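Local coordinates for peroxisomal membrane protein PEX15 (Saccharomyces cerevisiae, PDB 5VXV) that anchors the AAA-ATPase subunits Pex1 and Pex6 to the peroxisomal membrane, this chain being part of its mostly helical, probably cytoplasmic region, at residues K103-Q106 against F107-D111; V144-Q147 against E148-E151; D198-L201 against N202-N206. All blocks are in the same frame, centred on the assembly; numbering follows the deposited sequence.

Contact 1 (K103-Q106 against F107-D111); sequences KVIQ and FNLTD
Val104 O is gripped by two backbone donors: Asn108 N binds it at 2.9 Å, and Leu109 N adds a weak bond to the same Val104 O at 3.4 Å. The second is an i to i+5 bond, evidence of the wider pi-type turn in which helix 91-108 ends. One residue earlier in the chain, Phe107 N bonds Lys103 O, and a water donates both to that carbonyl and to Asn108 OD1. Another water bridges Gln106 O and Leu109 O where the chain leaves the helix.

Gln106 and Phe107 run side by side, their amide and ring planes stacked 18° apart. Gln106 CG lies 3.8 Å from the centroid of the Phe107 ring, 9° off its normal, a CH-pi contact. With CG anti to the backbone N (chi1 -178°), the glutamine lies over the ring, and its extended chain carries Gln106 NE2 to 3.3 Å from Phe107 CZ. On another side, Ile105 CG2 meets Leu109 CD1 at 4.2 Å, and Ile105 also packs on helix 112-136. Lys103 O and Val104 O thus keep i+4 donors, whereas Gln106 O takes water and Ile105 O takes Gln115 NE2: as the i+4 pattern runs out, water and a side chain of the next helix take over.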
ATOM      1  N   LYS A 103      -5.896   0.193  -4.643  1.00 14.88           N
ATOM      2  CA  LYS A 103      -6.241   0.153  -6.061  0.53 15.30           C
ATOM      3  C   LYS A 103      -7.527  -0.625  -6.303  1.00 14.68           C
ATOM      4  O   LYS A 103      -8.295  -0.288  -7.214  1.00 14.93           O
ATOM      5  CB  LYS A 103      -5.093  -0.450  -6.865  0.53 16.05           C
ATOM      6  CG  LYS A 103      -3.989   0.546  -7.168  0.53 17.58           C
ATOM      7  CD  LYS A 103      -2.821  -0.106  -7.877  0.53 19.78           C
ATOM      8  CE  LYS A 103      -1.681   0.879  -8.071  0.53 20.39           C
ATOM      9  NZ  LYS A 103      -0.462   0.216  -8.607  0.53 20.99           N
ATOM     10  N   VAL A 104      -7.782  -1.663  -5.505  1.00 14.41           N
ATOM     11  CA  VAL A 104      -9.029  -2.416  -5.632  1.00 16.24           C
ATOM     12  C   VAL A 104     -10.215  -1.535  -5.256  1.00 15.53           C
ATOM     13  O   VAL A 104     -11.203  -1.441  -5.992  1.00 16.52           O
ATOM     14  CB  VAL A 104      -8.978  -3.689  -4.763  1.00 17.70           C
ATOM     15  CG1 VAL A 104     -10.360  -4.339  -4.659  1.00 18.64           C
ATOM     16  CG2 VAL A 104      -7.972  -4.678  -5.330  1.00 18.06           C
ATOM     17  N   ILE A 105     -10.133  -0.880  -4.097  1.00 15.62           N
ATOM     18  CA  ILE A 105     -11.225  -0.025  -3.646  1.00 16.30           C
ATOM     19  C   ILE A 105     -11.468   1.096  -4.645  1.00 17.29           C
ATOM     20  O   ILE A 105     -12.616   1.440  -4.950  1.00 18.52           O
ATOM     21  CB  ILE A 105     -10.912   0.530  -2.243  1.00 17.54           C
ATOM     22  CG1 ILE A 105     -10.790  -0.613  -1.230  1.00 18.48           C
ATOM     23  CG2 ILE A 105     -11.991   1.520  -1.798  1.00 19.28           C
ATOM     24  CD1 ILE A 105     -10.211  -0.192   0.109  1.00 20.50           C
ATOM     25  N   GLN A 106     -10.392   1.676  -5.175  1.00 17.82           N
ATOM     26  CA  GLN A 106     -10.510   2.882  -5.986  1.00 20.17           C
ATOM     27  C   GLN A 106     -11.122   2.593  -7.353  1.00 21.08           C
ATOM     28  O   GLN A 106     -11.924   3.389  -7.855  1.00 22.62           O
ATOM     29  CB  GLN A 106      -9.132   3.525  -6.137  1.00 21.64           C
ATOM     30  CG  GLN A 106      -9.114   4.816  -6.932  1.00 26.39           C
ATOM     31  CD  GLN A 106      -7.730   5.430  -6.989  1.00 30.96           C
ATOM     32  OE1 GLN A 106      -6.785   4.916  -6.390  1.00 30.46           O
ATOM     33  NE2 GLN A 106      -7.600   6.534  -7.713  1.00 33.71           N
ATOM     34  N   PHE A 107     -10.762   1.469  -7.975  1.00 20.29           N
ATOM     35  CA  PHE A 107     -11.123   1.218  -9.365  1.00 22.80           C
ATOM     36  C   PHE A 107     -12.035   0.018  -9.581  1.00 24.58           C
ATOM     37  O   PHE A 107     -12.823   0.033 -10.531  1.00 25.29           O
ATOM     38  CB  PHE A 107      -9.857   1.025 -10.218  1.00 22.99           C
ATOM     39  CG  PHE A 107      -8.945   2.219 -10.226  1.00 23.18           C
ATOM     40  CD1 PHE A 107      -9.330   3.398 -10.844  1.00 27.36           C
ATOM     41  CD2 PHE A 107      -7.702   2.163  -9.621  1.00 22.79           C
ATOM     42  CE1 PHE A 107      -8.493   4.499 -10.855  1.00 28.84           C
ATOM     43  CE2 PHE A 107      -6.859   3.258  -9.628  1.00 25.10           C
ATOM     44  CZ  PHE A 107      -7.256   4.429 -10.246  1.00 28.00           C
ATOM     45  N   ASN A 108     -11.951  -1.020  -8.750  1.00 24.56           N
ATOM     46  CA  ASN A 108     -12.779  -2.202  -8.956  1.00 27.11           C
ATOM     47  C   ASN A 108     -14.153  -2.089  -8.314  1.00 30.72           C
ATOM     48  O   ASN A 108     -15.082  -2.778  -8.751  1.00 34.48           O
ATOM     49  CB  ASN A 108     -12.069  -3.449  -8.422  1.00 24.32           C
ATOM     50  CG  ASN A 108     -10.951  -3.916  -9.335  1.00 25.46           C
ATOM     51  OD1 ASN A 108      -9.778  -3.645  -9.088  1.00 26.56           O
ATOM     52  ND2 ASN A 108     -11.315  -4.623 -10.401  1.00 24.87           N
ATOM     53  N   LEU A 109     -14.309  -1.241  -7.301  1.00 28.68           N
ATOM     54  CA  LEU A 109     -15.604  -1.019  -6.677  1.00 29.86           C
ATOM     55  C   LEU A 109     -16.308   0.160  -7.337  1.00 36.95           C
ATOM     56  O   LEU A 109     -15.698   1.202  -7.591  1.00 41.52           O
ATOM     57  CB  LEU A 109     -15.443  -0.758  -5.179  1.00 27.25           C
ATOM     58  CG  LEU A 109     -14.815  -1.884  -4.355  1.00 28.13           C
ATOM     59  CD1 LEU A 109     -14.755  -1.494  -2.885  1.00 27.38           C
ATOM     60  CD2 LEU A 109     -15.581  -3.191  -4.528  1.00 33.05           C
ATOM     61  N   THR A 110     -17.600  -0.016  -7.613  1.00 39.35           N
ATOM     62  CA  THR A 110     -18.408   1.017  -8.246  1.00 43.20           C
ATOM     63  C   THR A 110     -19.317   1.749  -7.269  1.00 44.03           C
ATOM     64  O   THR A 110     -19.564   2.945  -7.449  1.00 48.56           O
ATOM     65  CB  THR A 110     -19.275   0.410  -9.356  1.00 44.39           C
ATOM     66  OG1 THR A 110     -20.274  -0.439  -8.777  1.00 46.62           O
ATOM     67  CG2 THR A 110     -18.424  -0.404 -10.323  1.00 41.83           C
ATOM     68  N   ASP A 111     -19.812   1.063  -6.241  1.00 37.82           N
ATOM     69  CA  ASP A 111     -20.751   1.662  -5.299  1.00 33.84           C
ATOM     70  C   ASP A 111     -19.986   2.466  -4.253  1.00 28.44           C
ATOM     71  O   ASP A 111     -19.173   1.910  -3.506  1.00 25.06           O
ATOM     72  CB  ASP A 111     -21.597   0.576  -4.640  1.00 38.26           C
ATOM     73  CG  ASP A 111     -22.611   1.139  -3.662  1.00 45.02           C
ATOM     74  OD1 ASP A 111     -22.838   2.366  -3.676  1.00 46.67           O
ATOM     75  OD2 ASP A 111     -23.187   0.348  -2.885  1.00 48.39           O
TER
HETATM   76  O   HOH W   1      -8.064  -1.806  -9.591  1.00 19.65           O
HETATM   77  O   HOH W   2     -14.394   3.303  -9.023  1.00 41.59           O

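Contact 2 (V144-Q147 against E148-E151); sequences VGLQ and ELIE
Gln147 and Glu151, one turn apart, are joined by a side-chain hydrogen bond from Gln147 NE2 to Glu151 OE2, 3.2 Å long with an N-H...O angle of 159°. The two chains run alongside each other in the same direction, yet amide and carboxylate stand 85° apart. The acceptor lies near the amide plane, and the donor reaches OE2 from above the carboxylate plane. With CG anti to the backbone N (chi1 180°) and the chain extended beyond it, the glutamine amide comes level with the acid. The stronger partner of Glu151 OE2 is Ser203 OG, on helix 196-217.

Backbone bonds are regular i to i+4: Glu148 N to Val144 O, Leu149 N to Gly145 O at 2.9 Å, Ile150 N to Leu146 O at 3.0 Å, and Glu151 N to Gln147 O. This is the early part of helix 143-161, which packs against helices 91-108, 112-136 and 196-217 in the mostly helical fold. Gly145 O also accepts from Asn95 ND2, which likewise binds Glu148 OE1.

Apolar contacts lie on the buried side. Leu146 CD1 is 4.2 Å from both Leu149 CD2 and Ile150 CG1; Leu149 continues onto Phe98 and Met126, and Ile150 onto Ile200.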
ATOM      1  N   VAL A 144      12.615   5.856   6.153  1.00 16.31           N
ATOM      2  CA  VAL A 144      12.036   6.204   4.857  1.00 17.95           C
ATOM      3  C   VAL A 144      10.771   5.395   4.603  1.00 16.73           C
ATOM      4  O   VAL A 144       9.764   5.926   4.115  1.00 15.87           O
ATOM      5  CB  VAL A 144      13.072   6.011   3.735  1.00 20.59           C
ATOM      6  CG1 VAL A 144      12.439   6.262   2.366  1.00 23.46           C
ATOM      7  CG2 VAL A 144      14.248   6.947   3.947  1.00 19.90           C
ATOM      8  N   GLY A 145      10.796   4.104   4.927  1.00 15.60           N
ATOM      9  CA  GLY A 145       9.602   3.291   4.765  1.00 15.11           C
ATOM     10  C   GLY A 145       8.458   3.761   5.642  1.00 14.88           C
ATOM     11  O   GLY A 145       7.292   3.711   5.237  1.00 13.62           O
ATOM     12  N   LEU A 146       8.773   4.223   6.855  1.00 14.87           N
ATOM     13  CA  LEU A 146       7.729   4.691   7.762  1.00 12.90           C
ATOM     14  C   LEU A 146       7.121   6.000   7.272  1.00 12.83           C
ATOM     15  O   LEU A 146       5.897   6.168   7.309  1.00 13.23           O
ATOM     16  CB  LEU A 146       8.288   4.845   9.177  1.00 13.26           C
ATOM     17  CG  LEU A 146       7.302   5.333  10.242  1.00 12.91           C
ATOM     18  CD1 LEU A 146       6.042   4.479  10.271  1.00 14.85           C
ATOM     19  CD2 LEU A 146       7.970   5.338  11.608  1.00 13.00           C
ATOM     20  N   GLN A 147       7.950   6.935   6.794  1.00 13.12           N
ATOM     21  CA  GLN A 147       7.408   8.135   6.165  1.00 13.65           C
ATOM     22  C   GLN A 147       6.450   7.765   5.040  1.00 12.66           C
ATOM     23  O   GLN A 147       5.348   8.313   4.942  1.00 13.38           O
ATOM     24  CB  GLN A 147       8.531   9.026   5.624  1.00 15.70           C
ATOM     25  CG  GLN A 147       8.002  10.302   4.960  1.00 18.09           C
ATOM     26  CD  GLN A 147       9.071  11.107   4.249  1.00 23.73           C
ATOM     27  OE1 GLN A 147      10.235  10.717   4.197  1.00 27.02           O
ATOM     28  NE2 GLN A 147       8.670  12.239   3.684  1.00 25.00           N
ATOM     29  N   GLU A 148       6.857   6.827   4.181  1.00 12.77           N
ATOM     30  CA  GLU A 148       6.002   6.432   3.065  1.00 13.31           C
ATOM     31  C   GLU A 148       4.690   5.842   3.562  1.00 12.88           C
ATOM     32  O   GLU A 148       3.622   6.120   3.003  1.00 13.79           O
ATOM     33  CB  GLU A 148       6.732   5.430   2.166  1.00 16.03           C
ATOM     34  CG  GLU A 148       5.934   5.019   0.927  1.00 19.78           C
ATOM     35  CD  GLU A 148       6.691   4.068   0.016  1.00 25.91           C
ATOM     36  OE1 GLU A 148       6.957   2.920   0.426  1.00 24.44           O
ATOM     37  OE2 GLU A 148       7.023   4.472  -1.118  1.00 32.24           O
ATOM     38  N   LEU A 149       4.753   5.017   4.609  1.00 12.11           N
ATOM     39  CA  LEU A 149       3.551   4.386   5.146  1.00 13.39           C
ATOM     40  C   LEU A 149       2.549   5.431   5.623  1.00 14.22           C
ATOM     41  O   LEU A 149       1.352   5.348   5.319  1.00 13.37           O
ATOM     42  CB  LEU A 149       3.934   3.438   6.284  1.00 13.67           C
ATOM     43  CG  LEU A 149       2.787   2.805   7.074  1.00 13.47           C
ATOM     44  CD1 LEU A 149       1.905   1.957   6.169  1.00 16.21           C
ATOM     45  CD2 LEU A 149       3.340   1.981   8.225  1.00 14.43           C
ATOM     46  N   ILE A 150       3.016   6.427   6.376  1.00 13.43           N
ATOM     47  CA  ILE A 150       2.101   7.449   6.871  1.00 12.93           C
ATOM     48  C   ILE A 150       1.548   8.268   5.712  1.00 13.01           C
ATOM     49  O   ILE A 150       0.375   8.657   5.713  1.00 13.22           O
ATOM     50  CB  ILE A 150       2.796   8.342   7.916  1.00 14.69           C
ATOM     51  CG1 ILE A 150       3.374   7.495   9.056  1.00 15.70           C
ATOM     52  CG2 ILE A 150       1.815   9.371   8.469  1.00 15.03           C
ATOM     53  CD1 ILE A 150       2.358   6.632   9.786  1.00 16.43           C
ATOM     54  N   GLU A 151       2.370   8.523   4.694  1.00 13.74           N
ATOM     55  CA  GLU A 151       1.899   9.335   3.580  1.00 14.24           C
ATOM     56  C   GLU A 151       0.908   8.569   2.707  1.00 13.19           C
ATOM     57  O   GLU A 151       0.012   9.181   2.116  1.00 14.69           O
ATOM     58  CB  GLU A 151       3.095   9.855   2.782  1.00 17.83           C
ATOM     59  CG  GLU A 151       3.882  10.901   3.574  1.00 20.27           C
ATOM     60  CD  GLU A 151       4.900  11.659   2.750  1.00 25.21           C
ATOM     61  OE1 GLU A 151       5.090  11.315   1.564  1.00 28.28           O
ATOM     62  OE2 GLU A 151       5.514  12.603   3.298  1.00 22.58           O
TER

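Contact 3 (D198-L201 against N202-N206); sequences DAIL and NSIDN
Ser203 turns back on the preceding turn of helix 196-217 and can be followed outward from its backbone. Its CB rests 3.5 Å from Ala199 O and equally near Ile200 O. Beyond it, chi1 of -66° sets OG beside the backbone N, and Ser203 OG comes to 3.1 Å from Ala199 O. The hydroxyl also has Glu151 OE2 of helix 143-161 as a hydrogen-bond partner, so its single proton has more than one acceptor within reach and the bond to the carbonyl is not settled.

Ala199 O is firmly held in any case. Ser203 N binds it at 2.8 Å with an N-H...O angle of 159°, and a water donates to it at 2.9 Å from the water O to Ala199 O; the same water accepts from Asn202 ND2. A similar bridge forms on nearly the other side of the helix, where another water donates to Leu201 O and to Asp205 OD1, while Asp205 N supplies the main-chain bond to Leu201 O. Regular i to i+4 bonds from Asn202 N to Asp198 O and from Ile204 N to Ile200 O complete the main-chain pattern.

The apolar side is formed by Ile200 and Ile204, whose side chains cross obliquely with Ile200 CG2 4.2 Å from Ile204 CD1. Both pack on helix 143-161 and on Tyr171 of helix 168-177. The helix is thus two-sided: isoleucines pack inward, while waters held by Asn202 and Asp205 return to carbonyls already used by the main chain. If the serine proton goes to Glu151, it would tend to favour the charged form of that acid.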
ATOM      1  N   ASP A 198       8.335  16.420  10.605  1.00 14.36           N
ATOM      2  CA  ASP A 198       8.609  17.602   9.793  1.00 16.77           C
ATOM      3  C   ASP A 198       8.343  17.319   8.320  1.00 15.85           C
ATOM      4  O   ASP A 198       7.683  18.105   7.630  1.00 15.04           O
ATOM      5  CB  ASP A 198      10.058  18.058   9.986  1.00 20.32           C
ATOM      6  CG  ASP A 198      10.366  18.473  11.413  1.00 22.47           C
ATOM      7  OD1 ASP A 198       9.436  18.889  12.138  1.00 22.33           O
ATOM      8  OD2 ASP A 198      11.553  18.387  11.807  1.00 21.93           O
ATOM      9  N   ALA A 199       8.846  16.188   7.824  1.00 15.15           N
ATOM     10  CA  ALA A 199       8.720  15.877   6.405  1.00 15.46           C
ATOM     11  C   ALA A 199       7.266  15.661   6.008  1.00 14.42           C
ATOM     12  O   ALA A 199       6.833  16.127   4.947  1.00 14.90           O
ATOM     13  CB  ALA A 199       9.556  14.643   6.069  1.00 15.52           C
ATOM     14  N   ILE A 200       6.497  14.950   6.836  1.00 13.92           N
ATOM     15  CA  ILE A 200       5.096  14.692   6.512  1.00 15.06           C
ATOM     16  C   ILE A 200       4.320  16.000   6.446  1.00 14.81           C
ATOM     17  O   ILE A 200       3.530  16.230   5.523  1.00 14.78           O
ATOM     18  CB  ILE A 200       4.481  13.718   7.533  1.00 15.60           C
ATOM     19  CG1 ILE A 200       5.122  12.337   7.386  1.00 16.66           C
ATOM     20  CG2 ILE A 200       2.965  13.618   7.356  1.00 17.53           C
ATOM     21  CD1 ILE A 200       4.790  11.381   8.507  1.00 19.32           C
ATOM     22  N   LEU A 201       4.520  16.875   7.433  1.00 15.06           N
ATOM     23  CA  LEU A 201       3.806  18.148   7.431  1.00 14.70           C
ATOM     24  C   LEU A 201       4.190  18.989   6.219  1.00 15.78           C
ATOM     25  O   LEU A 201       3.334  19.654   5.622  1.00 14.91           O
ATOM     26  CB  LEU A 201       4.077  18.904   8.732  1.00 14.78           C
ATOM     27  CG  LEU A 201       3.497  18.236   9.981  1.00 16.18           C
ATOM     28  CD1 LEU A 201       4.108  18.822  11.243  1.00 15.82           C
ATOM     29  CD2 LEU A 201       1.980  18.373  10.011  1.00 17.81           C
ATOM     30  N   ASN A 202       5.467  18.963   5.832  1.00 16.03           N
ATOM     31  CA  ASN A 202       5.886  19.667   4.623  1.00 16.28           C
ATOM     32  C   ASN A 202       5.223  19.070   3.389  1.00 15.14           C
ATOM     33  O   ASN A 202       4.778  19.803   2.495  1.00 15.59           O
ATOM     34  CB  ASN A 202       7.408  19.624   4.489  1.00 20.39           C
ATOM     35  CG  ASN A 202       7.907  20.391   3.280  1.00 26.67           C
ATOM     36  OD1 ASN A 202       7.850  21.620   3.246  1.00 31.11           O
ATOM     37  ND2 ASN A 202       8.408  19.669   2.284  1.00 27.70           N
ATOM     38  N   SER A 203       5.145  17.739   3.320  1.00 14.24           N
ATOM     39  CA  SER A 203       4.470  17.098   2.195  1.00 14.44           C
ATOM     40  C   SER A 203       3.005  17.509   2.125  1.00 14.99           C
ATOM     41  O   SER A 203       2.473  17.742   1.034  1.00 15.68           O
ATOM     42  CB  SER A 203       4.592  15.578   2.300  1.00 15.20           C
ATOM     43  OG  SER A 203       5.937  15.160   2.154  1.00 17.98           O
ATOM     44  N   ILE A 204       2.334  17.599   3.275  1.00 13.75           N
ATOM     45  CA  ILE A 204       0.935  18.024   3.288  1.00 14.61           C
ATOM     46  C   ILE A 204       0.812  19.445   2.750  1.00 14.63           C
ATOM     47  O   ILE A 204      -0.082  19.746   1.949  1.00 14.98           O
ATOM     48  CB  ILE A 204       0.346  17.893   4.706  1.00 13.81           C
ATOM     49  CG1 ILE A 204       0.206  16.417   5.085  1.00 14.63           C
ATOM     50  CG2 ILE A 204      -1.015  18.587   4.799  1.00 13.15           C
ATOM     51  CD1 ILE A 204      -0.202  16.181   6.530  1.00 15.49           C
ATOM     52  N   ASP A 205       1.706  20.339   3.178  0.56 15.39           N
ATOM     53  CA  ASP A 205       1.658  21.716   2.698  0.56 17.11           C
ATOM     54  C   ASP A 205       1.848  21.780   1.187  0.56 17.27           C
ATOM     55  O   ASP A 205       1.132  22.513   0.494  0.56 18.46           O
ATOM     56  CB  ASP A 205       2.720  22.556   3.408  0.56 19.65           C
ATOM     57  CG  ASP A 205       2.377  22.825   4.863  0.56 22.10           C
ATOM     58  OD1 ASP A 205       1.184  22.734   5.224  0.64 23.04           O
ATOM     59  OD2 ASP A 205       3.300  23.133   5.646  0.49 23.20           O
ATOM     60  N   ASN A 206       2.808  21.020   0.657  1.00 15.98           N
ATOM     61  CA  ASN A 206       3.028  21.012  -0.786  1.00 16.38           C
ATOM     62  C   ASN A 206       1.821  20.444  -1.521  1.00 16.06           C
ATOM     63  O   ASN A 206       1.455  20.930  -2.599  1.00 16.66           O
ATOM     64  CB  ASN A 206       4.284  20.210  -1.129  1.00 19.64           C
ATOM     65  CG  ASN A 206       5.560  20.978  -0.855  1.00 25.28           C
ATOM     66  OD1 ASN A 206       5.566  22.209  -0.845  1.00 27.34           O
ATOM     67  ND2 ASN A 206       6.651  20.255  -0.640  1.00 28.47           N
TER
HETATM   68  O   HOH W   3       8.621  16.577   2.742  1.00 22.12           O
HETATM   69  O   HOH W   4       1.108  20.660   7.057  1.00 17.94           O

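How the contacts relate
All three contacts are local and partly buried, two within a helix and one at a helix end. Contact 2, with four buried residues, is the most central: its centre lies about 10 Å from that of the chain, against about 14 Å for contact 1 and about 19 Å for contact 3. Contacts 2 and 3 meet across helices 143-161 and 196-217 through one polar and one apolar junction. Contact 1 touches neither, although its helix 91-108 also packs on helix 143-161. Its chemistry is that of a helix end, with a shifted backbone bond and a ring-amide stack; the others keep regular turns. Waters tie side chains to carbonyls in contacts 1 and 3, farther from the centre.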